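Local coordinates for protein transmembrane oligosaccharyl transferase (Archaeoglobus fulgidus, PDB 3WAJ) that belongs to the STT3/AglB family of membrane-embedded oligosaccharyl transferases and joins a helical transmembrane region to a globular C-terminal region, at residues A[52-64]-A[520-532]. Numbering follows the deposited sequence.
Sequences YRLIENTIHNFPH and YDEYYLQLYPTPQ
The guanidinium of R53 lies flat on one face of the Y524 ring, a cation-pi stack with planes 26° apart. NH1 sits over the ring centre. The contact joins helix 47-60 of the STT3 N-terminal region to segment 520-532 of the AglB core region, which includes part of helix 517-524. The edge of the Y524 ring meets E56 OE1, and the edge of the guanidinium meets Y528 OH. H60 receives L525 CB over one face in a CH-pi contact, 4.0 Å from CB to the ring centroid. The R53 chain bends at chi2 (-78°), and its guanidinium lies over the Y524 ring. From there NH1 donates to Y524 O, 2.9 Å away, in a nearly straight bond (171°), and NH2 donates to Y528 OH at 2.7 Å. R53 NE forms salt bridges with D69 and E558, which probably helps fix the guanidinium's rotation. N57 ND2 donates to two carbonyls, Y524 O and Q526 O, both near its amide plane. Y524 O therefore accepts from both R53 NH1 and N57 ND2. Past helix 47-60, N61 ND2 reaches L525 O at 2.8 Å, from above the carbonyl plane. A water donates to N61 OD1 and accepts from L527 N.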
loop_
_atom_site.group_PDB
_atom_site.type_symbol
_atom_site.label_atom_id
_atom_site.label_comp_id
_atom_site.label_asym_id
_atom_site.label_seq_id
_atom_site.Cartn_x
_atom_site.Cartn_y
_atom_site.Cartn_z
ATOM N N TYR A 52 10.025 4.822 -7.225
ATOM C CA TYR A 52 10.651 4.633 -8.517
ATOM C C TYR A 52 10.236 5.748 -9.475
ATOM O O TYR A 52 11.090 6.376 -10.108
ATOM C CB TYR A 52 10.251 3.249 -9.026
ATOM C CG TYR A 52 10.563 2.907 -10.459
ATOM C CD1 TYR A 52 9.554 2.420 -11.299
ATOM C CD2 TYR A 52 11.852 3.022 -10.976
ATOM C CE1 TYR A 52 9.804 2.059 -12.608
ATOM C CE2 TYR A 52 12.117 2.667 -12.317
ATOM C CZ TYR A 52 11.079 2.181 -13.112
ATOM O OH TYR A 52 11.300 1.820 -14.417
ATOM N N ARG A 53 8.930 5.998 -9.561
ATOM C CA ARG A 53 8.394 7.062 -10.402
ATOM C C ARG A 53 9.028 8.407 -10.015
ATOM O O ARG A 53 9.452 9.179 -10.882
ATOM C CB ARG A 53 6.856 7.103 -10.294
ATOM C CG ARG A 53 6.142 8.234 -11.063
ATOM C CD ARG A 53 6.210 9.621 -10.339
ATOM N NE ARG A 53 5.458 10.624 -11.091
ATOM C CZ ARG A 53 5.881 11.167 -12.230
ATOM N NH1 ARG A 53 7.067 10.836 -12.720
ATOM N NH2 ARG A 53 5.127 12.049 -12.866
ATOM N N LEU A 54 9.078 8.679 -8.716
ATOM C CA LEU A 54 9.631 9.937 -8.229
ATOM C C LEU A 54 11.141 10.043 -8.484
ATOM O O LEU A 54 11.625 11.082 -8.927
ATOM C CB LEU A 54 9.332 10.132 -6.745
ATOM C CG LEU A 54 7.873 10.315 -6.344
ATOM C CD1 LEU A 54 7.773 10.515 -4.798
ATOM C CD2 LEU A 54 7.270 11.492 -7.092
ATOM N N ILE A 55 11.881 8.974 -8.197
ATOM C CA ILE A 55 13.336 9.001 -8.319
ATOM C C ILE A 55 13.774 9.229 -9.788
ATOM O O ILE A 55 14.664 10.016 -10.069
ATOM C CB ILE A 55 13.966 7.729 -7.703
ATOM C CG1 ILE A 55 13.875 7.795 -6.178
ATOM C CG2 ILE A 55 15.426 7.558 -8.137
ATOM C CD1 ILE A 55 14.141 6.469 -5.464
ATOM N N GLU A 56 13.117 8.541 -10.709
ATOM C CA GLU A 56 13.319 8.723 -12.140
ATOM C C GLU A 56 13.103 10.185 -12.549
ATOM O O GLU A 56 13.901 10.771 -13.279
ATOM C CB GLU A 56 12.320 7.832 -12.880
ATOM C CG GLU A 56 12.672 7.470 -14.319
ATOM C CD GLU A 56 11.966 6.193 -14.775
ATOM O OE1 GLU A 56 11.189 5.626 -13.983
ATOM O OE2 GLU A 56 12.186 5.743 -15.913
ATOM N N ASN A 57 12.010 10.768 -12.081
ATOM C CA ASN A 57 11.705 12.158 -12.382
ATOM C C ASN A 57 12.714 13.110 -11.720
ATOM O O ASN A 57 13.123 14.113 -12.303
ATOM C CB ASN A 57 10.276 12.489 -11.934
ATOM C CG ASN A 57 9.907 13.914 -12.210
ATOM O OD1 ASN A 57 10.436 14.827 -11.577
ATOM N ND2 ASN A 57 8.991 14.125 -13.156
ATOM N N THR A 58 13.107 12.789 -10.497
ATOM C CA THR A 58 14.063 13.606 -9.768
ATOM C C THR A 58 15.447 13.525 -10.408
ATOM O O THR A 58 16.149 14.530 -10.508
ATOM C CB THR A 58 14.158 13.161 -8.320
ATOM O OG1 THR A 58 12.848 13.192 -7.732
ATOM C CG2 THR A 58 15.105 14.077 -7.545
ATOM N N ILE A 59 15.837 12.327 -10.842
ATOM C CA ILE A 59 17.120 12.178 -11.502
ATOM C C ILE A 59 17.157 13.110 -12.712
ATOM O O ILE A 59 18.090 13.896 -12.869
ATOM C CB ILE A 59 17.415 10.726 -11.922
ATOM C CG1 ILE A 59 17.811 9.865 -10.704
ATOM C CG2 ILE A 59 18.539 10.699 -12.937
ATOM C CD1 ILE A 59 18.047 8.356 -11.040
ATOM N N HIS A 60 16.112 13.050 -13.531
ATOM C CA HIS A 60 16.007 13.891 -14.716
ATOM C C HIS A 60 16.106 15.392 -14.414
ATOM O O HIS A 60 16.743 16.131 -15.162
ATOM C CB HIS A 60 14.706 13.605 -15.452
ATOM C CG HIS A 60 14.588 14.328 -16.759
ATOM N ND1 HIS A 60 15.122 13.838 -17.930
ATOM C CD2 HIS A 60 14.000 15.507 -17.072
ATOM C CE1 HIS A 60 14.858 14.680 -18.915
ATOM N NE2 HIS A 60 14.184 15.703 -18.420
ATOM N N ASN A 61 15.463 15.836 -13.336
ATOM C CA ASN A 61 15.419 17.254 -12.987
ATOM C C ASN A 61 16.400 17.628 -11.855
ATOM O O ASN A 61 16.205 18.620 -11.136
ATOM C CB ASN A 61 13.993 17.654 -12.591
ATOM C CG ASN A 61 12.983 17.387 -13.689
ATOM O OD1 ASN A 61 13.005 18.040 -14.740
ATOM N ND2 ASN A 61 12.071 16.440 -13.442
ATOM N N PHE A 62 17.456 16.834 -11.708
ATOM C CA PHE A 62 18.348 16.941 -10.558
ATOM C C PHE A 62 19.016 18.327 -10.422
ATOM O O PHE A 62 19.509 18.901 -11.404
ATOM C CB PHE A 62 19.399 15.814 -10.591
ATOM C CG PHE A 62 19.953 15.472 -9.233
ATOM C CD1 PHE A 62 21.178 15.981 -8.815
ATOM C CD2 PHE A 62 19.234 14.662 -8.359
ATOM C CE1 PHE A 62 21.683 15.672 -7.559
ATOM C CE2 PHE A 62 19.735 14.348 -7.094
ATOM C CZ PHE A 62 20.958 14.857 -6.696
ATOM N N PRO A 63 19.060 18.862 -9.189
ATOM C CA PRO A 63 18.595 18.211 -7.962
ATOM C C PRO A 63 17.198 18.645 -7.532
ATOM O O PRO A 63 16.933 18.693 -6.326
ATOM C CB PRO A 63 19.585 18.736 -6.930
ATOM C CG PRO A 63 19.755 20.183 -7.362
ATOM C CD PRO A 63 19.725 20.147 -8.889
ATOM N N HIS A 64 16.320 18.972 -8.470
ATOM C CA HIS A 64 14.974 19.361 -8.069
ATOM C C HIS A 64 14.050 18.147 -8.056
ATOM O O HIS A 64 14.318 17.157 -8.733
ATOM C CB HIS A 64 14.432 20.457 -8.982
ATOM C CG HIS A 64 15.342 21.640 -9.103
ATOM N ND1 HIS A 64 15.305 22.699 -8.221
ATOM C CD2 HIS A 64 16.314 21.926 -10.000
ATOM C CE1 HIS A 64 16.218 23.589 -8.574
ATOM N NE2 HIS A 64 16.841 23.145 -9.649
ATOM N N TYR A 520 3.320 11.147 -23.134
ATOM C CA TYR A 520 3.314 10.573 -21.792
ATOM C C TYR A 520 4.745 10.390 -21.284
ATOM O O TYR A 520 5.040 10.740 -20.143
ATOM C CB TYR A 520 2.509 9.259 -21.763
ATOM C CG TYR A 520 1.022 9.509 -21.884
ATOM C CD1 TYR A 520 0.326 10.137 -20.856
ATOM C CD2 TYR A 520 0.321 9.144 -23.021
ATOM C CE1 TYR A 520 -1.034 10.385 -20.949
ATOM C CE2 TYR A 520 -1.055 9.392 -23.132
ATOM C CZ TYR A 520 -1.714 10.016 -22.091
ATOM O OH TYR A 520 -3.063 10.271 -22.182
ATOM N N ASP A 521 5.642 9.882 -22.132
ATOM C CA ASP A 521 7.044 9.714 -21.722
ATOM C C ASP A 521 7.762 11.021 -21.398
ATOM O O ASP A 521 8.474 11.089 -20.397
ATOM C CB ASP A 521 7.833 8.861 -22.728
ATOM C CG ASP A 521 7.436 7.374 -22.687
ATOM O OD1 ASP A 521 7.985 6.595 -23.488
ATOM O OD2 ASP A 521 6.595 6.981 -21.856
ATOM N N GLU A 522 7.570 12.061 -22.211
ATOM C CA GLU A 522 8.153 13.381 -21.883
ATOM C C GLU A 522 7.577 13.924 -20.589
ATOM O O GLU A 522 8.306 14.404 -19.720
ATOM C CB GLU A 522 7.825 14.437 -22.943
ATOM C CG GLU A 522 8.167 14.113 -24.359
ATOM C CD GLU A 522 7.392 14.989 -25.316
ATOM O OE1 GLU A 522 6.286 15.428 -24.933
ATOM O OE2 GLU A 522 7.887 15.252 -26.431
ATOM N N TYR A 523 6.248 13.886 -20.493
ATOM C CA TYR A 523 5.534 14.555 -19.406
ATOM C C TYR A 523 5.884 13.897 -18.074
ATOM O O TYR A 523 6.077 14.572 -17.066
ATOM C CB TYR A 523 4.012 14.545 -19.663
ATOM C CG TYR A 523 3.248 15.494 -18.772
ATOM C CD1 TYR A 523 2.147 15.062 -18.063
ATOM C CD2 TYR A 523 3.649 16.821 -18.622
ATOM C CE1 TYR A 523 1.434 15.927 -17.243
ATOM C CE2 TYR A 523 2.962 17.691 -17.795
ATOM C CZ TYR A 523 1.849 17.240 -17.113
ATOM O OH TYR A 523 1.147 18.088 -16.281
ATOM N N TYR A 524 5.997 12.572 -18.102
ATOM C CA TYR A 524 6.435 11.770 -16.964
ATOM C C TYR A 524 7.688 12.345 -16.299
ATOM O O TYR A 524 7.846 12.244 -15.079
ATOM C CB TYR A 524 6.723 10.352 -17.468
ATOM C CG TYR A 524 6.874 9.287 -16.408
ATOM C CD1 TYR A 524 8.134 8.850 -16.018
ATOM C CD2 TYR A 524 5.756 8.711 -15.810
ATOM C CE1 TYR A 524 8.287 7.874 -15.064
ATOM C CE2 TYR A 524 5.896 7.728 -14.837
ATOM C CZ TYR A 524 7.169 7.312 -14.474
ATOM O OH TYR A 524 7.345 6.333 -13.521
ATOM N N LEU A 525 8.566 12.960 -17.096
ATOM C CA LEU A 525 9.850 13.428 -16.573
ATOM C C LEU A 525 9.898 14.922 -16.250
ATOM O O LEU A 525 10.925 15.432 -15.814
ATOM C CB LEU A 525 10.980 13.032 -17.511
ATOM C CG LEU A 525 11.018 11.522 -17.752
ATOM C CD1 LEU A 525 11.985 11.182 -18.863
ATOM C CD2 LEU A 525 11.418 10.788 -16.463
ATOM N N GLN A 526 8.780 15.618 -16.436
ATOM C CA GLN A 526 8.746 17.063 -16.215
ATOM C C GLN A 526 8.607 17.461 -14.756
ATOM O O GLN A 526 7.928 16.791 -13.952
ATOM C CB GLN A 526 7.598 17.715 -16.990
ATOM C CG GLN A 526 7.752 17.653 -18.477
ATOM C CD GLN A 526 9.009 18.342 -18.936
ATOM O OE1 GLN A 526 9.895 17.712 -19.510
ATOM N NE2 GLN A 526 9.097 19.644 -18.687
ATOM N N LEU A 527 9.209 18.600 -14.443
ATOM C CA LEU A 527 9.171 19.144 -13.108
ATOM C C LEU A 527 7.894 19.942 -12.933
ATOM O O LEU A 527 7.896 21.159 -13.076
ATOM C CB LEU A 527 10.395 20.034 -12.887
ATOM C CG LEU A 527 10.546 20.550 -11.461
ATOM C CD1 LEU A 527 10.769 19.370 -10.510
ATOM C CD2 LEU A 527 11.687 21.546 -11.389
ATOM N N TYR A 528 6.800 19.259 -12.628
ATOM C CA TYR A 528 5.520 19.935 -12.451
ATOM C C TYR A 528 5.621 20.953 -11.329
ATOM O O TYR A 528 6.319 20.732 -10.341
ATOM C CB TYR A 528 4.403 18.927 -12.142
ATOM C CG TYR A 528 4.604 17.614 -12.839
ATOM C CD1 TYR A 528 4.321 17.476 -14.188
ATOM C CD2 TYR A 528 5.090 16.508 -12.150
ATOM C CE1 TYR A 528 4.519 16.273 -14.834
ATOM C CE2 TYR A 528 5.285 15.302 -12.781
ATOM C CZ TYR A 528 5.000 15.188 -14.127
ATOM O OH TYR A 528 5.196 13.992 -14.770
ATOM N N PRO A 529 4.930 22.088 -11.488
ATOM C CA PRO A 529 4.858 23.126 -10.452
ATOM C C PRO A 529 3.824 22.745 -9.399
ATOM O O PRO A 529 2.826 22.104 -9.722
ATOM C CB PRO A 529 4.385 24.358 -11.235
ATOM C CG PRO A 529 3.561 23.797 -12.322
ATOM C CD PRO A 529 4.209 22.480 -12.713
ATOM N N THR A 530 4.055 23.131 -8.153
ATOM C CA THR A 530 3.102 22.835 -7.082
ATOM C C THR A 530 1.956 23.840 -7.079
ATOM O O THR A 530 2.182 25.041 -6.942
ATOM C CB THR A 530 3.782 22.828 -5.708
ATOM O OG1 THR A 530 4.895 21.921 -5.738
ATOM C CG2 THR A 530 2.785 22.402 -4.629
ATOM N N PRO A 531 0.717 23.348 -7.247
ATOM C CA PRO A 531 -0.489 24.189 -7.311
ATOM C C PRO A 531 -1.119 24.418 -5.947
ATOM O O PRO A 531 -0.888 23.640 -5.012
ATOM C CB PRO A 531 -1.442 23.347 -8.163
ATOM C CG PRO A 531 -1.060 21.914 -7.853
ATOM C CD PRO A 531 0.436 21.938 -7.611
ATOM N N GLN A 532 -1.920 25.469 -5.844
ATOM C CA GLN A 532 -2.543 25.857 -4.582
ATOM C C GLN A 532 -3.665 24.919 -4.183
ATOM O O GLN A 532 -3.967 24.757 -2.994
ATOM C CB GLN A 532 -3.061 27.291 -4.665
ATOM C CG GLN A 532 -1.951 28.336 -4.683
ATOM C CD GLN A 532 -0.921 28.104 -3.581
ATOM O OE1 GLN A 532 -1.193 28.337 -2.395
ATOM N NE2 GLN A 532 0.265 27.626 -3.968
HETATM O O HOH W 1 8.920 4.145 -15.442
HETATM O O HOH W 2 11.362 20.052 -16.395
#